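3-carboxy-cis,cis-muconate cycloisomerase (Pseudomonas putida, PDB 1RE5) is a cycloisomerase of the fumarase/aspartase superfamily, whose members are mainly helical enzymes that assemble as tetramers. Local coordinates at residues T105-M110 and P225-R230; L188-G193 and L219-Q224; A262-E267 and A352-R357; N358-Q363 and Q399-A404. All coordinates share one frame; numbering follows the deposited sequence.

Contact 1. Residues T105-M110 and P225-R230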
loop_
_atom_site.group_PDB
_atom_site.type_symbol
_atom_site.label_atom_id
_atom_site.label_comp_id
_atom_site.label_asym_id
_atom_site.label_seq_id
_atom_site.Cartn_x
_atom_site.Cartn_y
_atom_site.Cartn_z
ATOM N N THR D 105 -5.149 5.499 32.288
ATOM C CA THR D 105 -6.163 5.630 31.262
ATOM C C THR D 105 -6.179 4.319 30.483
ATOM O O THR D 105 -5.247 3.531 30.593
ATOM C CB THR D 105 -5.852 6.856 30.349
ATOM O OG1 THR D 105 -6.945 7.083 29.457
ATOM C CG2 THR D 105 -4.589 6.637 29.551
ATOM N N SER D 106 -7.239 4.072 29.723
ATOM C CA SER D 106 -7.358 2.842 28.939
ATOM C C SER D 106 -6.143 2.542 28.051
ATOM O O SER D 106 -5.609 1.425 28.058
ATOM C CB SER D 106 -8.614 2.904 28.067
ATOM O OG SER D 106 -9.789 2.928 28.858
ATOM N N GLN D 107 -5.698 3.537 27.290
ATOM C CA GLN D 107 -4.556 3.331 26.408
ATOM C C GLN D 107 -3.278 2.915 27.152
ATOM O O GLN D 107 -2.438 2.209 26.594
ATOM C CB GLN D 107 -4.292 4.583 25.558
ATOM C CG GLN D 107 -3.323 4.312 24.414
ATOM C CD GLN D 107 -3.133 5.484 23.488
ATOM O OE1 GLN D 107 -2.396 5.396 22.509
ATOM N NE2 GLN D 107 -3.794 6.591 23.787
ATOM N N ASP D 108 -3.129 3.349 28.401
ATOM C CA ASP D 108 -1.950 2.981 29.178
ATOM C C ASP D 108 -1.897 1.468 29.298
ATOM O O ASP D 108 -0.839 0.854 29.096
ATOM C CB ASP D 108 -2.006 3.574 30.582
ATOM C CG ASP D 108 -1.863 5.075 30.589
ATOM O OD1 ASP D 108 -1.052 5.597 29.805
ATOM O OD2 ASP D 108 -2.550 5.739 31.393
ATOM N N ALA D 109 -3.046 0.871 29.618
ATOM C CA ALA D 109 -3.121 -0.579 29.783
ATOM C C ALA D 109 -2.966 -1.307 28.454
ATOM O O ALA D 109 -2.268 -2.318 28.355
ATOM C CB ALA D 109 -4.436 -0.963 30.431
ATOM N N MET D 110 -3.629 -0.785 27.431
ATOM C CA MET D 110 -3.571 -1.372 26.102
ATOM C C MET D 110 -2.178 -1.318 25.441
ATOM O O MET D 110 -1.661 -2.343 24.978
ATOM C CB MET D 110 -4.583 -0.676 25.222
ATOM C CG MET D 110 -5.989 -0.846 25.701
ATOM S SD MET D 110 -7.108 -0.290 24.419
ATOM C CE MET D 110 -7.796 1.165 25.223
ATOM N N PRO D 225 5.151 10.177 27.849
ATOM C CA PRO D 225 4.146 9.228 27.346
ATOM C C PRO D 225 4.052 9.393 25.827
ATOM O O PRO D 225 4.385 10.452 25.303
ATOM C CB PRO D 225 2.870 9.678 28.053
ATOM C CG PRO D 225 3.383 10.199 29.365
ATOM C CD PRO D 225 4.592 10.999 28.941
ATOM N N TRP D 226 3.598 8.364 25.122
ATOM C CA TRP D 226 3.500 8.452 23.662
ATOM C C TRP D 226 2.155 7.982 23.084
ATOM O O TRP D 226 2.123 7.243 22.104
ATOM C CB TRP D 226 4.646 7.664 23.013
ATOM C CG TRP D 226 4.891 6.332 23.670
ATOM C CD1 TRP D 226 5.514 6.112 24.865
ATOM C CD2 TRP D 226 4.447 5.049 23.208
ATOM N NE1 TRP D 226 5.484 4.774 25.178
ATOM C CE2 TRP D 226 4.836 4.098 24.180
ATOM C CE3 TRP D 226 3.754 4.609 22.067
ATOM C CZ2 TRP D 226 4.554 2.734 24.050
ATOM C CZ3 TRP D 226 3.473 3.247 21.937
ATOM C CH2 TRP D 226 3.875 2.328 22.927
ATOM N N HIS D 227 1.051 8.434 23.677
ATOM C CA HIS D 227 -0.277 8.043 23.207
ATOM C C HIS D 227 -0.509 8.300 21.715
ATOM O O HIS D 227 -1.183 7.504 21.050
ATOM C CB HIS D 227 -1.374 8.759 24.008
ATOM C CG HIS D 227 -1.380 8.422 25.465
ATOM N ND1 HIS D 227 -1.295 7.126 25.928
ATOM C CD2 HIS D 227 -1.445 9.210 26.563
ATOM C CE1 HIS D 227 -1.301 7.131 27.249
ATOM N NE2 HIS D 227 -1.390 8.383 27.660
ATOM N N THR D 228 0.025 9.403 21.188
ATOM C CA THR D 228 -0.166 9.716 19.776
ATOM C C THR D 228 1.139 9.906 18.977
ATOM O O THR D 228 1.149 10.534 17.904
ATOM C CB THR D 228 -1.096 10.948 19.588
ATOM O OG1 THR D 228 -0.507 12.116 20.170
ATOM C CG2 THR D 228 -2.430 10.698 20.253
ATOM N N GLN D 229 2.233 9.368 19.518
ATOM C CA GLN D 229 3.535 9.383 18.849
ATOM C C GLN D 229 3.822 7.880 18.697
ATOM O O GLN D 229 4.388 7.250 19.603
ATOM C CB GLN D 229 4.595 10.045 19.732
ATOM C CG GLN D 229 4.433 11.561 19.936
ATOM C CD GLN D 229 4.533 12.372 18.648
ATOM O OE1 GLN D 229 5.058 11.896 17.639
ATOM N NE2 GLN D 229 4.040 13.608 18.686
ATOM N N ARG D 230 3.432 7.312 17.555
ATOM C CA ARG D 230 3.567 5.873 17.336
ATOM C C ARG D 230 4.787 5.353 16.553
ATOM O O ARG D 230 4.817 4.174 16.160
ATOM C CB ARG D 230 2.289 5.373 16.658
ATOM C CG ARG D 230 1.049 6.169 17.025
ATOM C CD ARG D 230 0.684 5.944 18.462
ATOM N NE ARG D 230 0.089 4.627 18.660
ATOM C CZ ARG D 230 -0.044 4.046 19.850
ATOM N NH1 ARG D 230 0.384 4.665 20.946
ATOM N NH2 ARG D 230 -0.612 2.853 19.951
#
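His227 lies against Gln107 and Asp108 in the first turn of helix 106-142, presented by a type I beta turn that spans Trp226 to Gln229 just before helix 231-257. Both helices belong to the mainly helical fold of the fumarase/aspartase superfamily, and Thr105 holds the N-cap position of the first. CB of His227 rests beside the side-chain amide of Gln107, and its CG, anti to the carbonyl carbon (chi1 -63°), leads the ring past that residue. ND1 of His227 is 3.8 Å from Gln107 CG. The two side chains slide by each other in opposite directions, with amide and ring planes 37° apart. Further out, CE1 of His227 meets Asp108 OD1 at 3.0 Å, the oxygen sitting at the ring edge near its plane. NE2 of His227, at the tip, is 3.5 Å from the same OD1 and 4.1 Å from Thr105 CG2. Asp108 OD1 also accepts from Gly193 N, which ties the helix start to a second loop. Arg230 comes tip to tip with Gln107, yet its charge is answered elsewhere: NH2 pairs with Glu323 and NH1 with Asp111, while Trp320 of helix 319-347 packs on both Gln107 and Arg230. Trp226 O, which takes the turn's own weak bond from Gln229 N, also accepts weakly from Arg230 NH1 at 3.3 Å, the oxygen lying in the guanidinium plane at its edge.

Contact 2. Residues L188-G193 and L219-Q224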
loop_
_atom_site.group_PDB
_atom_site.type_symbol
_atom_site.label_atom_id
_atom_site.label_comp_id
_atom_site.label_asym_id
_atom_site.label_seq_id
_atom_site.Cartn_x
_atom_site.Cartn_y
_atom_site.Cartn_z
ATOM N N LEU D 188 10.876 -1.278 23.738
ATOM C CA LEU D 188 10.431 -1.759 25.037
ATOM C C LEU D 188 10.340 -0.671 26.099
ATOM O O LEU D 188 11.128 -0.644 27.050
ATOM C CB LEU D 188 11.355 -2.887 25.510
ATOM C CG LEU D 188 11.449 -4.075 24.542
ATOM C CD1 LEU D 188 12.311 -5.190 25.127
ATOM C CD2 LEU D 188 10.052 -4.588 24.252
ATOM N N VAL D 189 9.374 0.225 25.926
ATOM C CA VAL D 189 9.154 1.310 26.867
ATOM C C VAL D 189 7.746 1.210 27.442
ATOM O O VAL D 189 6.854 0.589 26.846
ATOM C CB VAL D 189 9.324 2.697 26.201
ATOM C CG1 VAL D 189 10.786 2.936 25.866
ATOM C CG2 VAL D 189 8.447 2.795 24.939
ATOM N N LEU D 190 7.561 1.822 28.609
ATOM C CA LEU D 190 6.278 1.810 29.287
ATOM C C LEU D 190 5.367 2.906 28.737
ATOM O O LEU D 190 5.847 3.941 28.267
ATOM C CB LEU D 190 6.481 2.040 30.787
ATOM C CG LEU D 190 5.192 2.269 31.586
ATOM C CD1 LEU D 190 4.518 0.925 31.855
ATOM C CD2 LEU D 190 5.508 3.003 32.881
ATOM N N GLN D 191 4.058 2.665 28.785
ATOM C CA GLN D 191 3.080 3.655 28.344
ATOM C C GLN D 191 2.251 3.988 29.574
ATOM O O GLN D 191 1.323 3.248 29.937
ATOM C CB GLN D 191 2.137 3.113 27.267
ATOM C CG GLN D 191 1.160 4.179 26.779
ATOM C CD GLN D 191 1.827 5.198 25.869
ATOM O OE1 GLN D 191 1.764 5.072 24.640
ATOM N NE2 GLN D 191 2.481 6.198 26.457
ATOM N N PHE D 192 2.586 5.104 30.214
ATOM C CA PHE D 192 1.886 5.522 31.422
ATOM C C PHE D 192 1.744 7.038 31.399
ATOM O O PHE D 192 2.689 7.765 31.721
ATOM C CB PHE D 192 2.694 5.070 32.646
ATOM C CG PHE D 192 1.965 5.209 33.950
ATOM C CD1 PHE D 192 0.712 4.619 34.130
ATOM C CD2 PHE D 192 2.544 5.899 35.011
ATOM C CE1 PHE D 192 0.045 4.715 35.358
ATOM C CE2 PHE D 192 1.889 5.998 36.233
ATOM C CZ PHE D 192 0.634 5.403 36.409
ATOM N N GLY D 193 0.568 7.513 31.013
ATOM C CA GLY D 193 0.369 8.942 30.944
ATOM C C GLY D 193 -0.975 9.391 31.461
ATOM O O GLY D 193 -1.177 10.582 31.685
ATOM N N LEU D 219 10.570 -2.755 31.979
ATOM C CA LEU D 219 10.490 -1.925 30.793
ATOM C C LEU D 219 11.143 -0.594 31.109
ATOM O O LEU D 219 11.161 -0.164 32.262
ATOM C CB LEU D 219 9.037 -1.658 30.407
ATOM C CG LEU D 219 8.177 -2.824 29.948
ATOM C CD1 LEU D 219 6.777 -2.306 29.643
ATOM C CD2 LEU D 219 8.802 -3.473 28.719
ATOM N N THR D 220 11.672 0.066 30.092
ATOM C CA THR D 220 12.282 1.359 30.299
ATOM C C THR D 220 11.180 2.417 30.413
ATOM O O THR D 220 10.059 2.226 29.933
ATOM C CB THR D 220 13.183 1.721 29.119
ATOM O OG1 THR D 220 14.161 0.695 28.955
ATOM C CG2 THR D 220 13.900 3.054 29.362
ATOM N N LEU D 221 11.502 3.522 31.069
ATOM C CA LEU D 221 10.582 4.623 31.219
ATOM C C LEU D 221 10.981 5.598 30.098
ATOM O O LEU D 221 12.133 6.038 30.031
ATOM C CB LEU D 221 10.771 5.265 32.590
ATOM C CG LEU D 221 9.762 6.354 32.944
ATOM C CD1 LEU D 221 8.394 5.731 33.054
ATOM C CD2 LEU D 221 10.139 7.019 34.250
ATOM N N PRO D 222 10.045 5.930 29.189
ATOM C CA PRO D 222 10.340 6.854 28.082
ATOM C C PRO D 222 10.466 8.298 28.563
ATOM O O PRO D 222 10.030 8.620 29.662
ATOM C CB PRO D 222 9.140 6.670 27.162
ATOM C CG PRO D 222 8.020 6.463 28.149
ATOM C CD PRO D 222 8.638 5.485 29.139
ATOM N N GLU D 223 11.045 9.171 27.748
ATOM C CA GLU D 223 11.189 10.562 28.150
ATOM C C GLU D 223 9.813 11.150 28.481
ATOM O O GLU D 223 9.693 12.027 29.339
ATOM C CB GLU D 223 11.879 11.386 27.045
ATOM C CG GLU D 223 10.992 11.862 25.878
ATOM C CD GLU D 223 10.555 10.750 24.913
ATOM O OE1 GLU D 223 10.810 9.550 25.171
ATOM O OE2 GLU D 223 9.941 11.089 23.882
ATOM N N GLN D 224 8.779 10.651 27.808
ATOM C CA GLN D 224 7.411 11.115 28.013
ATOM C C GLN D 224 6.437 10.089 27.460
ATOM O O GLN D 224 6.830 9.206 26.706
ATOM C CB GLN D 224 7.186 12.446 27.293
ATOM C CG GLN D 224 7.536 12.433 25.810
ATOM C CD GLN D 224 7.562 13.834 25.206
ATOM O OE1 GLN D 224 8.329 14.120 24.276
ATOM N NE2 GLN D 224 6.710 14.718 25.727
#
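Val189 and Thr220 form a single parallel beta bridge, their CA atoms 4.6 Å apart, where the loops leaving helices 162-187 and 206-217 of the helical lyase fold run side by side. Both backbone polar groups of Thr220 are used across it. Its N donates to Leu188 O at 3.2 Å with an angle of 161° at the hydrogen, and its O accepts from Leu190 N at 2.9 Å, the donor lying nearly along the C=O axis. The two partners flank Val189 in sequence, which is the pattern that identifies the bridge as parallel. Val189 CA adds a CA-H...O contact to the same Thr220 O, at 3.3 Å. Beyond the bridge the pairing stops, and Pro222 has no N-H to extend it. Leu190 O instead accepts from Trp226 NE1, while Gln191 N donates to Thr112 OG1 on helix 106-142. Glu223 OE2 forms a salt bridge with Arg175 of the second subunit. Apolar contacts accompany the bridge. Leu188 CB touches Leu219 CD2, and the CB atoms of Val189 and Pro222 meet at 4.1 Å. CG of Leu190 is anti to the backbone N (chi1 171°), and beyond it the branch crosses Leu221 obliquely: Leu190 CD2 lies 4.0 Å from Leu221 CD1.

Contact 3. Residues A262-E267 and A352-R357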
loop_
_atom_site.group_PDB
_atom_site.type_symbol
_atom_site.label_atom_id
_atom_site.label_comp_id
_atom_site.label_asym_id
_atom_site.label_seq_id
_atom_site.Cartn_x
_atom_site.Cartn_y
_atom_site.Cartn_z
ATOM N N ALA D 262 14.930 -26.217 -14.722
ATOM C CA ALA D 262 16.170 -25.880 -13.994
ATOM C C ALA D 262 16.579 -27.065 -13.117
ATOM O O ALA D 262 17.659 -27.620 -13.284
ATOM C CB ALA D 262 15.976 -24.658 -13.140
ATOM N N GLY D 263 15.700 -27.440 -12.187
ATOM C CA GLY D 263 15.922 -28.570 -11.297
ATOM C C GLY D 263 17.270 -28.615 -10.630
ATOM O O GLY D 263 17.937 -29.635 -10.644
ATOM N N GLU D 264 17.673 -27.511 -10.026
ATOM C CA GLU D 264 18.969 -27.459 -9.380
ATOM C C GLU D 264 18.904 -27.565 -7.861
ATOM O O GLU D 264 19.775 -28.177 -7.241
ATOM C CB GLU D 264 19.684 -26.176 -9.787
ATOM C CG GLU D 264 19.974 -26.126 -11.258
ATOM C CD GLU D 264 20.703 -24.873 -11.656
ATOM O OE1 GLU D 264 21.175 -24.797 -12.813
ATOM O OE2 GLU D 264 20.800 -23.960 -10.811
ATOM N N VAL D 265 17.887 -26.967 -7.254
ATOM C CA VAL D 265 17.747 -27.010 -5.809
ATOM C C VAL D 265 16.306 -27.362 -5.535
ATOM O O VAL D 265 15.426 -26.972 -6.292
ATOM C CB VAL D 265 18.089 -25.634 -5.170
ATOM C CG1 VAL D 265 17.662 -25.601 -3.721
ATOM C CG2 VAL D 265 19.587 -25.385 -5.253
ATOM N N PHE D 266 16.056 -28.104 -4.465
ATOM C CA PHE D 266 14.692 -28.507 -4.145
ATOM C C PHE D 266 14.380 -28.389 -2.665
ATOM O O PHE D 266 15.266 -28.535 -1.815
ATOM C CB PHE D 266 14.464 -29.970 -4.527
ATOM C CG PHE D 266 14.704 -30.274 -5.965
ATOM C CD1 PHE D 266 13.647 -30.298 -6.866
ATOM C CD2 PHE D 266 15.989 -30.549 -6.422
ATOM C CE1 PHE D 266 13.861 -30.591 -8.198
ATOM C CE2 PHE D 266 16.214 -30.843 -7.759
ATOM C CZ PHE D 266 15.142 -30.864 -8.647
ATOM N N GLU D 267 13.108 -28.142 -2.366
ATOM C CA GLU D 267 12.652 -28.081 -0.992
ATOM C C GLU D 267 12.680 -29.519 -0.483
ATOM O O GLU D 267 12.574 -30.462 -1.258
ATOM C CB GLU D 267 11.227 -27.570 -0.936
ATOM C CG GLU D 267 11.092 -26.082 -0.949
ATOM C CD GLU D 267 9.652 -25.669 -0.782
ATOM O OE1 GLU D 267 8.917 -26.370 -0.055
ATOM O OE2 GLU D 267 9.255 -24.646 -1.368
ATOM N N ALA D 352 24.142 -30.810 -8.026
ATOM C CA ALA D 352 25.329 -30.185 -8.603
ATOM C C ALA D 352 25.583 -30.610 -10.035
ATOM O O ALA D 352 26.099 -29.831 -10.830
ATOM C CB ALA D 352 26.541 -30.499 -7.753
ATOM N N ALA D 353 25.224 -31.848 -10.359
ATOM C CA ALA D 353 25.416 -32.373 -11.714
ATOM C C ALA D 353 24.501 -31.656 -12.700
ATOM O O ALA D 353 24.918 -31.322 -13.813
ATOM C CB ALA D 353 25.148 -33.869 -11.745
ATOM N N ARG D 354 23.253 -31.430 -12.289
ATOM C CA ARG D 354 22.285 -30.723 -13.127
ATOM C C ARG D 354 22.726 -29.260 -13.295
ATOM O O ARG D 354 22.541 -28.666 -14.368
ATOM C CB ARG D 354 20.895 -30.800 -12.496
ATOM C CG ARG D 354 19.820 -30.091 -13.275
ATOM C CD ARG D 354 19.856 -30.474 -14.736
ATOM N NE ARG D 354 18.827 -29.768 -15.492
ATOM C CZ ARG D 354 17.523 -29.983 -15.355
ATOM N NH1 ARG D 354 17.079 -30.892 -14.490
ATOM N NH2 ARG D 354 16.663 -29.274 -16.084
ATOM N N MET D 355 23.319 -28.688 -12.244
ATOM C CA MET D 355 23.810 -27.317 -12.315
ATOM C C MET D 355 24.935 -27.242 -13.354
ATOM O O MET D 355 25.041 -26.268 -14.094
ATOM C CB MET D 355 24.350 -26.855 -10.966
ATOM C CG MET D 355 23.382 -26.921 -9.822
ATOM S SD MET D 355 24.171 -26.183 -8.385
ATOM C CE MET D 355 22.777 -25.904 -7.295
ATOM N N ARG D 356 25.783 -28.268 -13.393
ATOM C CA ARG D 356 26.882 -28.334 -14.358
ATOM C C ARG D 356 26.311 -28.391 -15.762
ATOM O O ARG D 356 26.747 -27.667 -16.657
ATOM C CB ARG D 356 27.726 -29.592 -14.134
ATOM C CG ARG D 356 28.879 -29.446 -13.152
ATOM C CD ARG D 356 30.085 -28.758 -13.793
ATOM N NE ARG D 356 31.214 -28.629 -12.859
ATOM C CZ ARG D 356 32.404 -28.107 -13.175
ATOM N NH1 ARG D 356 32.636 -27.664 -14.412
ATOM N NH2 ARG D 356 33.359 -28.013 -12.253
ATOM N N ARG D 357 25.334 -29.272 -15.935
ATOM C CA ARG D 357 24.683 -29.484 -17.219
ATOM C C ARG D 357 24.035 -28.194 -17.714
ATOM O O ARG D 357 24.190 -27.822 -18.879
ATOM C CB ARG D 357 23.641 -30.585 -17.069
ATOM C CG ARG D 357 23.534 -31.532 -18.242
ATOM C CD ARG D 357 22.554 -32.658 -17.911
ATOM N NE ARG D 357 22.929 -33.322 -16.659
ATOM C CZ ARG D 357 22.065 -33.721 -15.724
ATOM N NH1 ARG D 357 20.754 -33.531 -15.893
ATOM N NH2 ARG D 357 22.514 -34.290 -14.605
HETATM O O HOH W 1 23.626 -23.834 -13.192
#
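Ala262 meets Arg354 through its carbonyl: Ala262 O stands 3.1 Å above the guanidinium plane, over its centre at CZ. That approach gives the N-H groups poor angles, so this is a contact with the face and not a hydrogen bond. The same oxygen accepts from Asn358 ND2, and Arg354 NE is held by Asn358 OD1, so one amide serves both partners. Gly263 follows with positive phi (48°), and its O reaches the aliphatic part of the arginine, 3.3 Å from Arg354 CG. Glu264 then lies across Met355, with CB of Glu264 3.8 Å from Met355 CG. Its carboxylate, carried by an extended chain, is buried but well supplied with donors. OE2 forms a salt bridge with Arg151, while OE1 accepts from Asn358 ND2 and from a water at 2.7 Å. That water also donates to Met355 O, joining the acid to the helix backbone. Val265 ends the contact: its CG2 touches Met355 CE at 3.8 Å, the thioether chain being extended beyond CG and bringing the methyl up to the strand. Leu148 of strand 147-152 packs on both Glu264 and Met355. Strand 265-266 pairs antiparallel with 349-350, which runs almost directly into helix 352-359; the contact packs the start of that helix against the loop leading into strand 265-266 and Val265 of this two-stranded antiparallel ribbon, after helix 231-257 of the lyase fold.

Contact 4. Residues N358-Q363 and Q399-A404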
loop_
_atom_site.group_PDB
_atom_site.type_symbol
_atom_site.label_atom_id
_atom_site.label_comp_id
_atom_site.label_asym_id
_atom_site.label_seq_id
_atom_site.Cartn_x
_atom_site.Cartn_y
_atom_site.Cartn_z
ATOM N N ASN D 358 23.318 -27.506 -16.826
ATOM C CA ASN D 358 22.664 -26.262 -17.198
ATOM C C ASN D 358 23.682 -25.201 -17.592
ATOM O O ASN D 358 23.407 -24.355 -18.441
ATOM C CB ASN D 358 21.813 -25.735 -16.042
ATOM C CG ASN D 358 20.618 -26.615 -15.742
ATOM O OD1 ASN D 358 20.207 -27.439 -16.560
ATOM N ND2 ASN D 358 20.038 -26.429 -14.568
ATOM N N LEU D 359 24.857 -25.258 -16.973
ATOM C CA LEU D 359 25.912 -24.293 -17.246
ATOM C C LEU D 359 26.297 -24.168 -18.700
ATOM O O LEU D 359 26.494 -23.053 -19.172
ATOM C CB LEU D 359 27.151 -24.593 -16.411
ATOM C CG LEU D 359 27.351 -23.598 -15.273
ATOM C CD1 LEU D 359 28.299 -24.166 -14.240
ATOM C CD2 LEU D 359 27.854 -22.302 -15.838
ATOM N N ASP D 360 26.438 -25.268 -19.431
ATOM C CA ASP D 360 26.769 -25.071 -20.838
ATOM C C ASP D 360 25.570 -25.284 -21.760
ATOM O O ASP D 360 25.630 -25.996 -22.766
ATOM C CB ASP D 360 28.005 -25.889 -21.301
ATOM C CG ASP D 360 28.084 -27.262 -20.693
ATOM O OD1 ASP D 360 28.474 -27.363 -19.508
ATOM O OD2 ASP D 360 27.767 -28.243 -21.402
ATOM N N LEU D 361 24.476 -24.623 -21.394
ATOM C CA LEU D 361 23.237 -24.660 -22.156
ATOM C C LEU D 361 23.414 -23.624 -23.258
ATOM O O LEU D 361 22.781 -23.700 -24.299
ATOM C CB LEU D 361 22.060 -24.282 -21.258
ATOM C CG LEU D 361 20.652 -24.676 -21.688
ATOM C CD1 LEU D 361 20.616 -26.156 -21.974
ATOM C CD2 LEU D 361 19.666 -24.333 -20.582
ATOM N N THR D 362 24.283 -22.651 -23.009
ATOM C CA THR D 362 24.584 -21.617 -23.986
ATOM C C THR D 362 25.882 -22.016 -24.696
ATOM O O THR D 362 26.499 -21.230 -25.422
ATOM C CB THR D 362 24.770 -20.250 -23.321
ATOM O OG1 THR D 362 25.810 -20.325 -22.338
ATOM C CG2 THR D 362 23.486 -19.816 -22.666
ATOM N N GLN D 363 26.285 -23.258 -24.454
ATOM C CA GLN D 363 27.480 -23.838 -25.047
ATOM C C GLN D 363 28.761 -23.039 -24.899
ATOM O O GLN D 363 29.457 -22.795 -25.876
ATOM C CB GLN D 363 27.213 -24.130 -26.517
ATOM C CG GLN D 363 26.105 -25.149 -26.706
ATOM C CD GLN D 363 25.824 -25.445 -28.160
ATOM O OE1 GLN D 363 25.512 -24.541 -28.949
ATOM N NE2 GLN D 363 25.933 -26.718 -28.531
ATOM N N GLN D 399 26.172 -24.311 -34.882
ATOM C CA GLN D 399 25.782 -24.744 -33.550
ATOM C C GLN D 399 26.537 -25.928 -32.962
ATOM O O GLN D 399 26.261 -27.087 -33.276
ATOM C CB GLN D 399 24.279 -25.014 -33.508
ATOM C CG GLN D 399 23.772 -25.937 -34.598
ATOM C CD GLN D 399 22.275 -26.168 -34.503
ATOM O OE1 GLN D 399 21.680 -26.832 -35.355
ATOM N NE2 GLN D 399 21.657 -25.620 -33.457
ATOM N N ARG D 400 27.501 -25.600 -32.106
ATOM C CA ARG D 400 28.328 -26.569 -31.396
ATOM C C ARG D 400 29.135 -25.796 -30.357
ATOM O O ARG D 400 29.429 -24.612 -30.542
ATOM C CB ARG D 400 29.260 -27.329 -32.349
ATOM C CG ARG D 400 30.185 -26.468 -33.188
ATOM C CD ARG D 400 31.246 -27.335 -33.852
ATOM N NE ARG D 400 32.156 -26.548 -34.674
ATOM C CZ ARG D 400 33.394 -26.921 -34.981
ATOM N NH1 ARG D 400 33.868 -28.077 -34.530
ATOM N NH2 ARG D 400 34.162 -26.131 -35.725
ATOM N N HIS D 401 29.481 -26.470 -29.265
ATOM C CA HIS D 401 30.213 -25.854 -28.167
ATOM C C HIS D 401 31.341 -24.933 -28.613
ATOM O O HIS D 401 31.969 -25.163 -29.647
ATOM C CB HIS D 401 30.762 -26.938 -27.243
ATOM C CG HIS D 401 30.930 -26.492 -25.825
ATOM N ND1 HIS D 401 31.823 -25.512 -25.451
ATOM C CD2 HIS D 401 30.314 -26.893 -24.687
ATOM C CE1 HIS D 401 31.751 -25.329 -24.145
ATOM N NE2 HIS D 401 30.842 -26.155 -23.657
ATOM N N LEU D 402 31.586 -23.883 -27.826
ATOM C CA LEU D 402 32.643 -22.916 -28.121
ATOM C C LEU D 402 34.013 -23.575 -27.923
ATOM O O LEU D 402 34.981 -23.215 -28.590
ATOM C CB LEU D 402 32.532 -21.694 -27.201
ATOM C CG LEU D 402 32.843 -20.303 -27.772
ATOM C CD1 LEU D 402 32.997 -19.320 -26.630
ATOM C CD2 LEU D 402 34.107 -20.333 -28.596
ATOM N N ARG D 403 34.093 -24.529 -26.999
ATOM C CA ARG D 403 35.344 -25.233 -26.748
ATOM C C ARG D 403 35.861 -25.816 -28.059
ATOM O O ARG D 403 37.048 -25.727 -28.363
ATOM C CB ARG D 403 35.125 -26.366 -25.751
ATOM C CG ARG D 403 36.343 -27.243 -25.552
ATOM C CD ARG D 403 37.464 -26.469 -24.894
ATOM N NE ARG D 403 38.699 -27.244 -24.801
ATOM C CZ ARG D 403 39.490 -27.526 -25.832
ATOM N NH1 ARG D 403 39.182 -27.096 -27.049
ATOM N NH2 ARG D 403 40.596 -28.234 -25.645
ATOM N N ALA D 404 34.952 -26.413 -28.828
ATOM C CA ALA D 404 35.287 -27.015 -30.111
ATOM C C ALA D 404 35.712 -25.953 -31.111
ATOM O O ALA D 404 36.820 -25.998 -31.636
ATOM C CB ALA D 404 34.094 -27.779 -30.651
#
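Gln363 and His401 bring their backbones together, CA to CA 4.6 Å, where the chain beyond helix 352-359 passes the start of helix 402-407. Gln363 takes left-handed backbone angles, and its O accepts from Leu402 N at 3.1 Å. The donor is tilted 34° from the carbonyl plane. Leu402 is the first residue of the helix, so an outside carbonyl takes up one of the N-H groups that a helix start leaves without an internal partner. The N-cap is His401, whose side chain makes a capping bond: its CG is anti to the backbone N, and ND1 accepts from Arg403 N at 2.9 Å, nearly straight (171°) and close to the ring plane. Within the helical C-terminal part of this lyase family, such capping begins a short helix close to helix 381-397, on which Leu402 packs through Cys391 and Cys392. Over one face of the imidazole stands Gln363 O, 3.6 Å above the plane and offset toward the rim. Asp360 crosses the ring at about a right angle, its CB 3.7 Å from His401 NE2. The extended Gln363 side chain runs beside the backbone of Arg400, placing NE2 of Gln363 3.7 Å from Arg400 CA.

In the fold
The four contacts form two pairs on opposite sides of the chain's centre, contacts 1 and 3 having centres 54 Å apart. Contact 2 is nested in the loop closed by contact 1, and the two touch through Asp108 and Trp226; both also reach the second subunit. Contacts 3 and 4 share helix 352-359, with centres about 17 Å apart, and Asn358 joins them. Contacts 1 and 3 are buried, contact 2 partly so, and contact 4 lies at the surface. Their chemistry differs accordingly: packing round an imidazole in contact 1, a backbone bridge with leucine packing in contact 2, a carbonyl over an arginine face beside a salt-bridged, water-linked glutamate in contact 3, and helix capping in contact 4.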